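Local coordinates for protein N-acylglucosamine 2-epimerase (Marinomonas mediterranea, PDB 5X32) that catalyses the reversible isomerisation of D-mannose to D-fructose and, less efficiently, acts on D-lyxose, while leaving D-glucose untouched, at residues 22-25 with 26-30; 123-127 with 128-132. All coordinates share one frame; numbering follows the deposited sequence.

Interaction 1: residues 22-25 with 26-30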
loop_
_atom_site.group_PDB
_atom_site.type_symbol
_atom_site.label_atom_id
_atom_site.label_comp_id
_atom_site.label_asym_id
_atom_site.label_seq_id
_atom_site.Cartn_x
_atom_site.Cartn_y
_atom_site.Cartn_z
ATOM N N PHE A 22 -5.036 -0.458 18.681
ATOM C CA PHE A 22 -5.682 -1.756 18.393
ATOM C C PHE A 22 -4.668 -2.886 18.195
ATOM O O PHE A 22 -4.949 -4.025 18.560
ATOM C CB PHE A 22 -6.588 -1.692 17.157
ATOM C CG PHE A 22 -7.060 -3.054 16.671
ATOM C CD1 PHE A 22 -8.149 -3.674 17.250
ATOM C CD2 PHE A 22 -6.405 -3.706 15.633
ATOM C CE1 PHE A 22 -8.578 -4.918 16.802
ATOM C CE2 PHE A 22 -6.823 -4.953 15.188
ATOM C CZ PHE A 22 -7.914 -5.553 15.770
ATOM N N TYR A 23 -3.518 -2.583 17.587
ATOM C CA TYR A 23 -2.517 -3.606 17.228
ATOM C C TYR A 23 -1.446 -3.814 18.320
ATOM O O TYR A 23 -0.915 -4.915 18.495
ATOM C CB TYR A 23 -1.815 -3.246 15.894
ATOM C CG TYR A 23 -2.655 -3.364 14.631
ATOM C CD1 TYR A 23 -2.929 -4.604 14.064
ATOM C CD2 TYR A 23 -3.131 -2.234 13.979
ATOM C CE1 TYR A 23 -3.693 -4.720 12.898
ATOM C CE2 TYR A 23 -3.898 -2.332 12.795
ATOM C CZ TYR A 23 -4.171 -3.576 12.262
ATOM O OH TYR A 23 -4.911 -3.681 11.103
ATOM N N PHE A 24 -1.113 -2.738 19.023
ATOM C CA PHE A 24 -0.081 -2.753 20.056
ATOM C C PHE A 24 -0.740 -2.863 21.434
ATOM O O PHE A 24 -1.723 -2.158 21.704
ATOM C CB PHE A 24 0.790 -1.495 19.960
ATOM C CG PHE A 24 2.048 -1.553 20.783
ATOM C CD1 PHE A 24 3.105 -2.376 20.416
ATOM C CD2 PHE A 24 2.180 -0.764 21.915
ATOM C CE1 PHE A 24 4.264 -2.428 21.174
ATOM C CE2 PHE A 24 3.338 -0.803 22.676
ATOM C CZ PHE A 24 4.383 -1.639 22.307
ATOM N N PRO A 25 -0.224 -3.768 22.299
ATOM C CA PRO A 25 0.943 -4.635 22.079
ATOM C C PRO A 25 0.599 -6.059 21.633
ATOM O O PRO A 25 1.504 -6.901 21.566
ATOM C CB PRO A 25 1.578 -4.684 23.461
ATOM C CG PRO A 25 0.355 -4.728 24.354
ATOM C CD PRO A 25 -0.673 -3.834 23.704
ATOM N N THR A 26 -0.667 -6.306 21.301
ATOM C CA THR A 26 -1.147 -7.638 20.934
ATOM C C THR A 26 -0.401 -8.314 19.765
ATOM O O THR A 26 -0.228 -9.533 19.769
ATOM C CB THR A 26 -2.641 -7.579 20.562
ATOM O OG1 THR A 26 -3.335 -6.799 21.541
ATOM C CG2 THR A 26 -3.252 -8.969 20.510
ATOM N N CYS A 27 0.030 -7.547 18.767
ATOM C CA CYS A 27 0.622 -8.161 17.574
ATOM C C CYS A 27 2.030 -8.678 17.828
ATOM O O CYS A 27 2.581 -9.426 17.016
ATOM C CB CYS A 27 0.663 -7.168 16.417
ATOM S SG CYS A 27 1.660 -5.747 16.831
ATOM N N ILE A 28 2.607 -8.296 18.963
ATOM C CA ILE A 28 3.983 -8.681 19.263
ATOM C C ILE A 28 4.053 -10.151 19.649
ATOM O O ILE A 28 3.395 -10.582 20.595
ATOM C CB ILE A 28 4.565 -7.849 20.405
ATOM C CG1 ILE A 28 4.508 -6.371 20.035
ATOM C CG2 ILE A 28 5.983 -8.316 20.735
ATOM C CD1 ILE A 28 5.342 -6.042 18.828
ATOM N N ASP A 29 4.800 -10.926 18.874
ATOM C CA ASP A 29 5.002 -12.319 19.242
ATOM C C ASP A 29 6.322 -12.412 20.007
ATOM O O ASP A 29 7.390 -12.208 19.433
ATOM C CB ASP A 29 5.004 -13.247 18.018
ATOM C CG ASP A 29 5.232 -14.710 18.404
ATOM O OD1 ASP A 29 5.218 -15.003 19.621
ATOM O OD2 ASP A 29 5.436 -15.567 17.509
ATOM N N PRO A 30 6.244 -12.723 21.304
ATOM C CA PRO A 30 7.436 -12.737 22.167
ATOM C C PRO A 30 8.481 -13.675 21.594
ATOM O O PRO A 30 9.667 -13.401 21.718
ATOM C CB PRO A 30 6.882 -13.249 23.498
ATOM C CG PRO A 30 5.448 -12.770 23.479
ATOM C CD PRO A 30 5.034 -13.086 22.064
#
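T26 folds back over the end of helix 9-23, with its CB 3.8 Å from the carbonyl oxygen Y23 O and its OG1 lying beside its own backbone nitrogen. The next residue, C27, makes the last helix-like bond: C27 N donates to Y23 O at 2.8 Å with an N-H...O angle of 153°. Its SG is turned between the backbone nitrogen and the carbonyl carbon (chi1 61°), which places the sulfur beside Y23 O and within 4.4 Å of Y23 CB. Beyond this, C27 rests on F58 and F62 of helix 52-69.

I28 closes the turn. I28 N bonds to P25 O at 3.2 Å, while I28 CG1 reaches obliquely to F24 CE1 at 4.1 Å. The F24 ring thus takes P25 CB over one face and I28 CG1 at a slant, and I28 also touches A77 and H80 of helix 72-89. Farther on, D29 forms a salt bridge with R50.

The whole is a helix end running into a type I beta turn, P25 to I28, entered through a cis peptide bond before P25. It closes the first helix of an alpha/alpha barrel, with the Y23 side chain about 9 Å from that of H380, an active-site residue by similarity.

Interaction 2: residues 123-127 with 128-132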
loop_
_atom_site.group_PDB
_atom_site.type_symbol
_atom_site.label_atom_id
_atom_site.label_comp_id
_atom_site.label_asym_id
_atom_site.label_seq_id
_atom_site.Cartn_x
_atom_site.Cartn_y
_atom_site.Cartn_z
ATOM N N SER A 123 13.749 0.879 4.123
ATOM C CA SER A 123 13.760 2.342 4.168
ATOM C C SER A 123 13.393 2.791 5.565
ATOM O O SER A 123 14.130 3.540 6.204
ATOM C CB SER A 123 12.772 2.964 3.178
ATOM O OG SER A 123 13.064 2.618 1.842
ATOM N N ASN A 124 12.290 2.266 6.078
ATOM C CA ASN A 124 11.854 2.712 7.391
ATOM C C ASN A 124 12.868 2.378 8.496
ATOM O O ASN A 124 13.112 3.192 9.418
ATOM C CB ASN A 124 10.479 2.131 7.693
ATOM C CG ASN A 124 9.379 2.943 7.043
ATOM O OD1 ASN A 124 8.881 3.905 7.629
ATOM N ND2 ASN A 124 9.031 2.596 5.798
ATOM N N ALA A 125 13.477 1.197 8.384
ATOM C CA ALA A 125 14.561 0.820 9.287
ATOM C C ALA A 125 15.643 1.892 9.269
ATOM O O ALA A 125 16.082 2.366 10.315
ATOM C CB ALA A 125 15.147 -0.533 8.906
ATOM N N LEU A 126 16.075 2.260 8.070
ATOM C CA LEU A 126 17.095 3.281 7.919
ATOM C C LEU A 126 16.699 4.589 8.587
ATOM O O LEU A 126 17.492 5.143 9.354
ATOM C CB LEU A 126 17.399 3.537 6.444
ATOM C CG LEU A 126 18.506 4.566 6.221
ATOM C CD1 LEU A 126 19.806 4.005 6.698
ATOM C CD2 LEU A 126 18.604 4.985 4.774
ATOM N N GLN A 127 15.479 5.065 8.325
ATOM C CA GLN A 127 15.109 6.381 8.827
ATOM C C GLN A 127 14.997 6.355 10.333
ATOM O O GLN A 127 15.042 7.417 10.933
ATOM C CB GLN A 127 13.783 6.906 8.281
ATOM C CG GLN A 127 13.313 6.256 7.028
ATOM C CD GLN A 127 12.338 7.128 6.247
ATOM O OE1 GLN A 127 12.707 8.143 5.636
ATOM N NE2 GLN A 127 11.057 6.864 6.465
ATOM N N ILE A 128 14.766 5.188 10.949
ATOM C CA ILE A 128 14.806 5.156 12.424
ATOM C C ILE A 128 16.219 4.822 12.988
ATOM O O ILE A 128 16.400 4.596 14.197
ATOM C CB ILE A 128 13.781 4.157 13.048
ATOM C CG1 ILE A 128 13.972 2.720 12.557
ATOM C CG2 ILE A 128 12.366 4.594 12.774
ATOM C CD1 ILE A 128 13.094 1.699 13.303
ATOM N N GLY A 129 17.213 4.803 12.106
ATOM C CA GLY A 129 18.606 4.802 12.509
ATOM C C GLY A 129 19.400 3.514 12.370
ATOM O O GLY A 129 20.556 3.445 12.800
ATOM N N LEU A 130 18.834 2.511 11.714
ATOM C CA LEU A 130 19.623 1.325 11.445
ATOM C C LEU A 130 20.441 1.668 10.223
ATOM O O LEU A 130 19.971 1.518 9.090
ATOM C CB LEU A 130 18.754 0.093 11.201
ATOM C CG LEU A 130 18.329 -0.739 12.417
ATOM C CD1 LEU A 130 17.454 0.082 13.351
ATOM C CD2 LEU A 130 17.621 -2.030 12.002
ATOM N N SER A 131 21.662 2.147 10.472
ATOM C CA SER A 131 22.563 2.667 9.440
ATOM C C SER A 131 22.734 1.662 8.318
ATOM O O SER A 131 22.919 2.022 7.153
ATOM C CB SER A 131 23.919 3.015 10.049
ATOM O OG SER A 131 23.766 3.507 11.368
ATOM N N GLU A 132 22.689 0.393 8.710
ATOM C CA GLU A 132 22.932 -0.728 7.825
ATOM C C GLU A 132 21.882 -0.882 6.723
ATOM O O GLU A 132 22.142 -1.441 5.654
ATOM C CB GLU A 132 22.994 -2.005 8.657
ATOM C CG GLU A 132 23.664 -3.130 7.930
ATOM C CD GLU A 132 24.970 -2.683 7.289
ATOM O OE1 GLU A 132 25.847 -2.160 8.019
ATOM O OE2 GLU A 132 25.106 -2.827 6.051
#
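L130 lays its CD2 methyl against A125 CB, 4.2 Å away, and its own CB lies 3.6 Å from A125 O. The side chain is swung so that CG stands opposite the carbonyl carbon (chi1 -88°), which brings the branch back along the last turn of helix 112-127. The pair then continues outward into neighbouring helices: A125 meets I82 and L130 meets V79, both of helix 72-89, while W136 of helix 133-147 also touches L130.

Beneath this apolar overlap the backbone ends the helix in a recognised way. L130 N donates to A125 O at 3.1 Å, a fairly straight bond of 164°, and G129 N donates to L126 O at 2.8 Å. These two bonds make a Schellman motif in which G129 is the C-prime residue. G129 has a positive phi (106°), a conformation glycine adopts readily.

I128 keeps a helical bond from its N to N124 O at 3.0 Å, and adds a weak one to A125 O. Its CG1 lies against the carbonyl oxygens of N124 and A125, and the rest of the residue reaches Y66 of helix 52-69 together with K75 and A78 of helix 72-89. On another side of the turn L126 CD1 approaches L130 O at 3.5 Å, while L126 CA makes a CA-H...O contact with the same oxygen.

A125 O thus takes one good bond and one weak one, and the carbonyls of N124, A125 and L126 are all met by amides of the turn itself. The chemistry implies a self-capped helix end, those three carbonyls answered by main chain and A125 with L130 providing the apolar contact between C3 and C'' that usually accompanies a Schellman motif.

Both contacts show the same principle, a helix that must stop and redirect the chain, solved in two ways. Interaction 1 follows the first helix with a cis proline and a beta turn, whereas interaction 2 relies on glycine at positive phi. Each is partly buried, mixing covered and exposed residues, and their centres are 22 Å apart without touching. They lean on the same elements, since helices 52-69 and 72-89 contact both. Aromatic rings and a cysteine characterise 22-30, whose tyrosine lies near the probable catalytic H380 and bonds through OH to S372; 123-132 packs with aliphatic groups between helices, away from the annotated sites.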